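Local coordinates for protein DynE8 (Micromonospora chersina, PDB 4AMM) that is the iterative polyketide synthase of enediyne (dynemicin) biosynthesis, represented here by its acyltransferase domain, which probably selects and loads the acyl units for chain building, at residues L20-R24 and L68-L72; G95-V99 and L385-A390. All coordinates share one frame. Where two conformers were deposited one is given. Residues are numbered along the deposited sequence.

Contact 1 of 2, residues L20-R24 and L68-L72; sequences LTRVR and LDRAL
Two regular alpha-helical turns, 20-24 and 68-72, lie side by side in nearly antiparallel directions: their axes cross at -160° and come within 9.9 Å, and the closest CA pair, Arg-24 with Leu-68, is 6.2 Å apart. The packing is a mutual fit of leucines. Leu-68 (mt) is a bump that fills the hollow between Leu-20, Val-23 and Arg-24: its CD2 lies 3.6 Å from Leu-20 CD2, while its CD1 lies 3.8 Å from Val-23 CG1 and 3.5 Å from Arg-24 CA. In return Leu-20 (mt) settles among Leu-68, Ala-71 and Leu-72, with Leu-20 CD1 3.9 Å from Ala-71 CB and Leu-20 CB 3.8 Å from Leu-72 CD2. That same Leu-72 methyl, CD2, reaches 3.5 Å from Thr-21 OG1, a hydroxyl hydrogen-bonded to Thr-17 O. Beside the apolar seam, Arg-24 extends with chi1 to chi3 all t, and its guanidinium edge forms a two-pronged salt bridge with Asp-69 (chi1 m): Arg-24 NE to Asp-69 OD1 is 2.6 Å, and Arg-24 NH2 to Asp-69 OD2 is 3.1 Å. This is plain antiparallel helix packing with a salt bridge along one margin. Phe-54 of strand 52-58 touches Leu-20, Leu-68 and Ala-71, so helices 13-27 and 61-76 rest together against the antiparallel sheet.

Contact 2 of 2, residues G95-V99 and L385-A390; sequences GPLRV and LFAAGA
Segment 95-99 is extended, with a cis peptide before Pro-96, and runs past the C-terminal end of helix 376-387. Gly-389 (phi/psi 80/15°) ends that helix in a Schellman motif: Gly-389 N bonds Phe-386 O and Ala-390 N bonds Leu-385 O, both at 2.9 Å. In register, Pro-96 faces Gly-389 (CA atoms 4.5 Å apart), Leu-97 faces Ala-388 and Val-99 faces Ala-390. Leu-97 N donates to Ala-388 O at 2.9 Å, and water 1 lies 2.7 Å from Leu-97 O and 3.2 Å from Ala-388 O. Further along the chain, Val-99 (chi1 t) sets CG2 3.6 Å from Ala-388 CB and 3.9 Å from Ala-390 CB, and CG1 4.1 Å from Leu-385 CD2. A CB on Gly-389 would sit 2.8 Å from Pro-96 CB, a clash, so the bare backbone permits this approach. Chemically, the Ala-388 carbonyl, at the turn ending the helix, is met by the Leu-97 amide, while Val-99, Leu-385, Ala-388 and Ala-390 pack as apolar neighbours.

In the fold
From the N terminus the chain forms strand 4-10 and helix 13-27, passes through helix 32-45 and strand 52-58, and returns along helix 61-76, where contact 1 closes, tying helices 13-27 and 61-76 together on the four-stranded antiparallel sheet. Contact 2 opens only afterwards, between strands 89-92 and 99-103, so the two are in series. It closes after 285 intervening residues, once the five-stranded parallel sheet, with its probable GxSxG nucleophile elbow, and the mixed sheet have been built. Contact 2 thus joins the entrance of strand 99-103, in the parallel sheet, to the C-terminal end of helix 376-387. The centres of contacts 1 and 2 are about 20 Å apart and their nearest atoms about 10 Å apart.

Contact 1 of 2, residues L20-R24 and L68-L72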
ATOM      1  N   LEU A  20      19.555  -2.313 -24.077  1.00 18.29           N
ATOM      2  CA  LEU A  20      18.241  -1.748 -24.288  1.00 17.44           C
ATOM      3  C   LEU A  20      17.975  -1.356 -25.770  1.00 19.73           C
ATOM      4  O   LEU A  20      16.880  -1.482 -26.263  1.00 19.66           O
ATOM      5  CB  LEU A  20      17.976  -0.566 -23.374  1.00 17.73           C
ATOM      6  CG  LEU A  20      17.956  -0.917 -21.870  1.00 16.11           C
ATOM      7  CD1 LEU A  20      17.577   0.326 -21.079  1.00 19.60           C
ATOM      8  CD2 LEU A  20      17.024  -2.060 -21.512  1.00 16.36           C
ATOM      9  N   THR A  21      19.008  -0.858 -26.415  1.00 20.44           N
ATOM     10  CA  THR A  21      18.900  -0.525 -27.848  1.00 22.15           C
ATOM     11  C   THR A  21      18.570  -1.788 -28.648  1.00 22.33           C
ATOM     12  O   THR A  21      17.717  -1.803 -29.537  1.00 23.70           O
ATOM     13  CB  THR A  21      20.235   0.109 -28.312  1.00 21.90           C
ATOM     14  OG1 THR A  21      20.402   1.331 -27.621  1.00 24.40           O
ATOM     15  CG2 THR A  21      20.228   0.367 -29.819  1.00 26.28           C
ATOM     16  N   ARG A  22      19.218  -2.899 -28.324  1.00 21.32           N
ATOM     17  CA  ARG A  22      18.955  -4.125 -29.050  0.50 23.12           C
ATOM     18  C   ARG A  22      17.605  -4.728 -28.710  1.00 23.29           C
ATOM     19  O   ARG A  22      16.891  -5.240 -29.567  1.00 23.85           O
ATOM     20  CB  ARG A  22      20.082  -5.112 -28.783  0.50 24.41           C
ATOM     21  CG  ARG A  22      21.359  -4.627 -29.507  0.50 24.11           C
ATOM     22  CD  ARG A  22      22.465  -5.617 -29.318  0.50 27.40           C
ATOM     23  NE  ARG A  22      23.712  -5.138 -29.896  0.50 24.69           N
ATOM     24  CZ  ARG A  22      24.089  -5.377 -31.153  0.50 30.62           C
ATOM     25  NH1 ARG A  22      23.311  -6.074 -31.972  0.50 30.82           N
ATOM     26  NH2 ARG A  22      25.237  -4.913 -31.599  0.50 29.41           N
ATOM     27  N   VAL A  23      17.209  -4.673 -27.435  1.00 21.52           N
ATOM     28  CA  VAL A  23      15.874  -5.144 -27.127  1.00 21.96           C
ATOM     29  C   VAL A  23      14.807  -4.292 -27.829  1.00 23.12           C
ATOM     30  O   VAL A  23      13.801  -4.846 -28.260  1.00 23.45           O
ATOM     31  CB  VAL A  23      15.651  -5.085 -25.585  1.00 19.37           C
ATOM     32  CG1 VAL A  23      14.240  -5.508 -25.270  1.00 22.03           C
ATOM     33  CG2 VAL A  23      16.663  -6.002 -24.886  1.00 22.68           C
ATOM     34  N   ARG A  24      15.027  -2.967 -27.923  1.00 22.82           N
ATOM     35  CA  ARG A  24      14.081  -2.093 -28.626  1.00 25.80           C
ATOM     36  C   ARG A  24      13.928  -2.495 -30.084  1.00 27.04           C
ATOM     37  O   ARG A  24      12.793  -2.593 -30.578  1.00 26.07           O
ATOM     38  CB  ARG A  24      14.478  -0.634 -28.523  1.00 23.28           C
ATOM     39  CG  ARG A  24      13.415   0.300 -29.145  1.00 31.28           C
ATOM     40  CD  ARG A  24      14.070   1.602 -29.658  1.00 35.83           C
ATOM     41  NE  ARG A  24      13.047   2.614 -29.954  1.00 38.31           N
ATOM     42  CZ  ARG A  24      12.365   2.746 -31.101  1.00 42.88           C
ATOM     43  NH1 ARG A  24      12.560   1.923 -32.122  1.00 41.97           N
ATOM     44  NH2 ARG A  24      11.457   3.722 -31.201  1.00 41.98           N
ATOM     45  N   LEU A  68      11.307   1.466 -23.371  1.00 17.18           N
ATOM     46  CA  LEU A  68      12.699   1.504 -23.744  1.00 17.00           C
ATOM     47  C   LEU A  68      13.169   2.912 -24.183  1.00 19.22           C
ATOM     48  O   LEU A  68      14.260   3.322 -23.815  1.00 19.59           O
ATOM     49  CB  LEU A  68      13.019   0.410 -24.779  1.00 17.69           C
ATOM     50  CG  LEU A  68      12.823  -1.029 -24.228  1.00 14.35           C
ATOM     51  CD1 LEU A  68      12.751  -2.017 -25.341  1.00 19.27           C
ATOM     52  CD2 LEU A  68      13.957  -1.449 -23.277  1.00 17.54           C
ATOM     53  N   ASP A  69      12.342   3.570 -24.997  1.00 20.77           N
ATOM     54  CA  ASP A  69      12.659   4.910 -25.440  1.00 21.70           C
ATOM     55  C   ASP A  69      12.880   5.822 -24.257  1.00 20.19           C
ATOM     56  O   ASP A  69      13.845   6.592 -24.246  1.00 20.70           O
ATOM     57  CB  ASP A  69      11.574   5.454 -26.389  1.00 22.00           C
ATOM     58  CG  ASP A  69      11.658   4.861 -27.750  1.00 27.20           C
ATOM     59  OD1 ASP A  69      12.722   4.361 -28.119  1.00 29.16           O
ATOM     60  OD2 ASP A  69      10.638   4.889 -28.476  1.00 32.75           O
ATOM     61  N   ARG A  70      11.996   5.770 -23.254  1.00 18.95           N
ATOM     62  CA  ARG A  70      12.184   6.571 -22.072  1.00 18.94           C
ATOM     63  C   ARG A  70      13.447   6.237 -21.299  1.00 19.17           C
ATOM     64  O   ARG A  70      14.158   7.111 -20.871  1.00 18.42           O
ATOM     65  CB  ARG A  70      10.961   6.464 -21.148  1.00 18.57           C
ATOM     66  CG  ARG A  70       9.743   7.217 -21.657  1.00 23.29           C
ATOM     67  CD  ARG A  70       8.745   7.222 -20.463  1.00 23.49           C
ATOM     68  NE  ARG A  70       9.150   7.996 -19.282  1.00 21.50           N
ATOM     69  CZ  ARG A  70       8.408   8.020 -18.127  1.00 16.80           C
ATOM     70  NH1 ARG A  70       7.361   7.235 -18.031  1.00 18.57           N
ATOM     71  NH2 ARG A  70       8.748   8.714 -17.072  1.00 18.46           N
ATOM     72  N   ALA A  71      13.713   4.923 -21.138  1.00 17.24           N
ATOM     73  CA  ALA A  71      14.904   4.537 -20.428  1.00 17.43           C
ATOM     74  C   ALA A  71      16.159   4.994 -21.163  1.00 17.45           C
ATOM     75  O   ALA A  71      17.063   5.521 -20.508  1.00 16.71           O
ATOM     76  CB  ALA A  71      14.906   3.025 -20.244  1.00 17.58           C
ATOM     77  N   LEU A  72      16.177   4.764 -22.473  1.00 16.96           N
ATOM     78  CA  LEU A  72      17.338   5.183 -23.275  1.00 18.73           C
ATOM     79  C   LEU A  72      17.531   6.686 -23.247  1.00 19.95           C
ATOM     80  O   LEU A  72      18.659   7.155 -23.091  1.00 20.87           O
ATOM     81  CB  LEU A  72      17.208   4.732 -24.735  1.00 18.44           C
ATOM     82  CG  LEU A  72      17.393   3.219 -24.944  1.00 17.93           C
ATOM     83  CD1 LEU A  72      16.820   2.606 -26.188  1.00 21.15           C
ATOM     84  CD2 LEU A  72      18.886   2.840 -24.819  1.00 18.98           C
TER

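Contact 2 of 2, residues G95-V99 and L385-A390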
ATOM      1  N   GLY A  95      22.100   0.819  -7.904  1.00 27.95           N
ATOM      2  CA  GLY A  95      21.276   0.359  -6.721  1.00 21.44           C
ATOM      3  C   GLY A  95      22.104  -0.635  -5.926  1.00 23.97           C
ATOM      4  O   GLY A  95      23.341  -0.874  -6.262  1.00 25.95           O
ATOM      5  N   PRO A  96      21.500  -1.315  -4.987  1.00 21.63           N
ATOM      6  CA  PRO A  96      20.061  -1.348  -4.692  1.00 20.19           C
ATOM      7  C   PRO A  96      19.607  -0.104  -4.027  1.00 19.98           C
ATOM      8  O   PRO A  96      20.421   0.683  -3.481  1.00 20.65           O
ATOM      9  CB  PRO A  96      19.922  -2.538  -3.780  1.00 20.24           C
ATOM     10  CG  PRO A  96      21.303  -2.609  -3.065  1.00 24.99           C
ATOM     11  CD  PRO A  96      22.227  -2.346  -4.222  1.00 23.84           C
ATOM     12  N   LEU A  97      18.309   0.191  -4.181  1.00 16.07           N
ATOM     13  CA  LEU A  97      17.655   1.236  -3.436  1.00 15.92           C
ATOM     14  C   LEU A  97      17.007   0.656  -2.177  1.00 14.97           C
ATOM     15  O   LEU A  97      17.004  -0.544  -1.984  1.00 20.27           O
ATOM     16  CB  LEU A  97      16.531   1.835  -4.298  1.00 16.53           C
ATOM     17  CG  LEU A  97      16.998   2.254  -5.643  1.00 20.31           C
ATOM     18  CD1 LEU A  97      15.908   3.032  -6.303  1.00 24.95           C
ATOM     19  CD2 LEU A  97      18.142   3.192  -5.570  1.00 21.24           C
ATOM     20  N   ARG A  98      16.527   1.505  -1.305  1.00 13.90           N
ATOM     21  CA  ARG A  98      15.823   1.072  -0.089  1.00 15.25           C
ATOM     22  C   ARG A  98      14.331   0.936  -0.425  1.00 14.02           C
ATOM     23  O   ARG A  98      13.737   1.916  -0.912  1.00 14.75           O
ATOM     24  CB  ARG A  98      15.946   2.127   0.984  1.00 15.76           C
ATOM     25  CG  ARG A  98      17.385   2.133   1.537  1.00 17.61           C
ATOM     26  CD  ARG A  98      17.583   3.264   2.596  1.00 20.71           C
ATOM     27  NE  ARG A  98      16.812   2.994   3.774  1.00 20.71           N
ATOM     28  CZ  ARG A  98      17.203   2.220   4.782  1.00 20.66           C
ATOM     29  NH1 ARG A  98      18.404   1.619   4.744  1.00 23.32           N
ATOM     30  NH2 ARG A  98      16.438   2.014   5.839  1.00 24.88           N
ATOM     31  N   VAL A  99      13.772  -0.261  -0.172  1.00 12.54           N
ATOM     32  CA  VAL A  99      12.337  -0.523  -0.485  1.00 13.27           C
ATOM     33  C   VAL A  99      11.639  -0.764   0.768  1.00 12.60           C
ATOM     34  O   VAL A  99      12.040  -1.575   1.600  1.00 13.51           O
ATOM     35  CB  VAL A  99      12.204  -1.748  -1.437  1.00 12.80           C
ATOM     36  CG1 VAL A  99      10.712  -2.029  -1.673  1.00 15.46           C
ATOM     37  CG2 VAL A  99      12.853  -1.436  -2.792  1.00 14.53           C
ATOM     38  N   LEU A 385      10.288  -4.078  -7.551  1.00 11.54           N
ATOM     39  CA  LEU A 385      11.186  -4.839  -6.631  1.00 10.95           C
ATOM     40  C   LEU A 385      12.424  -5.192  -7.420  1.00 12.13           C
ATOM     41  O   LEU A 385      13.546  -5.172  -6.794  1.00 12.43           O
ATOM     42  CB  LEU A 385      10.453  -6.057  -6.204  1.00 10.85           C
ATOM     43  CG  LEU A 385       9.274  -5.809  -5.213  1.00 13.34           C
ATOM     44  CD1 LEU A 385       8.448  -7.017  -4.991  1.00 14.44           C
ATOM     45  CD2 LEU A 385       9.808  -5.371  -3.841  1.00 14.00           C
ATOM     46  N   PHE A 386      12.336  -5.634  -8.660  1.00 10.75           N
ATOM     47  CA  PHE A 386      13.532  -6.076  -9.394  1.00 11.10           C
ATOM     48  C   PHE A 386      14.428  -4.909  -9.671  1.00 13.11           C
ATOM     49  O   PHE A 386      15.636  -4.937  -9.387  1.00 11.76           O
ATOM     50  CB  PHE A 386      13.137  -6.832 -10.685  1.00 12.13           C
ATOM     51  CG  PHE A 386      14.331  -7.275 -11.499  1.00 11.33           C
ATOM     52  CD1 PHE A 386      14.927  -8.507 -11.181  1.00 12.29           C
ATOM     53  CD2 PHE A 386      14.857  -6.475 -12.473  1.00 11.40           C
ATOM     54  CE1 PHE A 386      16.060  -8.919 -11.894  1.00 11.24           C
ATOM     55  CE2 PHE A 386      15.994  -6.856 -13.170  1.00 12.29           C
ATOM     56  CZ  PHE A 386      16.588  -8.134 -12.896  1.00 13.99           C
ATOM     57  N   ALA A 387      13.939  -3.799 -10.217  1.00 12.26           N
ATOM     58  CA  ALA A 387      14.804  -2.688 -10.612  1.00 11.73           C
ATOM     59  C   ALA A 387      15.452  -2.118  -9.384  1.00 11.74           C
ATOM     60  O   ALA A 387      16.632  -1.704  -9.457  1.00 13.75           O
ATOM     61  CB  ALA A 387      14.018  -1.640 -11.390  1.00 13.67           C
ATOM     62  N   ALA A 388      14.768  -2.024  -8.261  1.00 11.58           N
ATOM     63  CA  ALA A 388      15.304  -1.454  -7.037  1.00 13.72           C
ATOM     64  C   ALA A 388      16.265  -2.404  -6.343  1.00 14.99           C
ATOM     65  O   ALA A 388      16.886  -2.015  -5.341  1.00 15.99           O
ATOM     66  CB  ALA A 388      14.155  -1.055  -6.079  1.00 17.20           C
ATOM     67  N   GLY A 389      16.414  -3.641  -6.860  1.00 12.89           N
ATOM     68  CA  GLY A 389      17.381  -4.565  -6.281  1.00 14.38           C
ATOM     69  C   GLY A 389      16.858  -5.230  -5.052  1.00 13.26           C
ATOM     70  O   GLY A 389      17.691  -5.888  -4.369  1.00 15.64           O
ATOM     71  N   ALA A 390      15.557  -5.194  -4.760  1.00 12.92           N
ATOM     72  CA  ALA A 390      15.036  -5.913  -3.577  1.00 12.28           C
ATOM     73  C   ALA A 390      14.784  -7.405  -3.884  1.00 12.45           C
ATOM     74  O   ALA A 390      14.654  -8.166  -2.932  1.00 13.31           O
ATOM     75  CB  ALA A 390      13.766  -5.256  -3.057  1.00 13.57           C
TER
HETATM   76  O   HOH W   1      16.463  -3.184  -2.352  1.00 20.01           O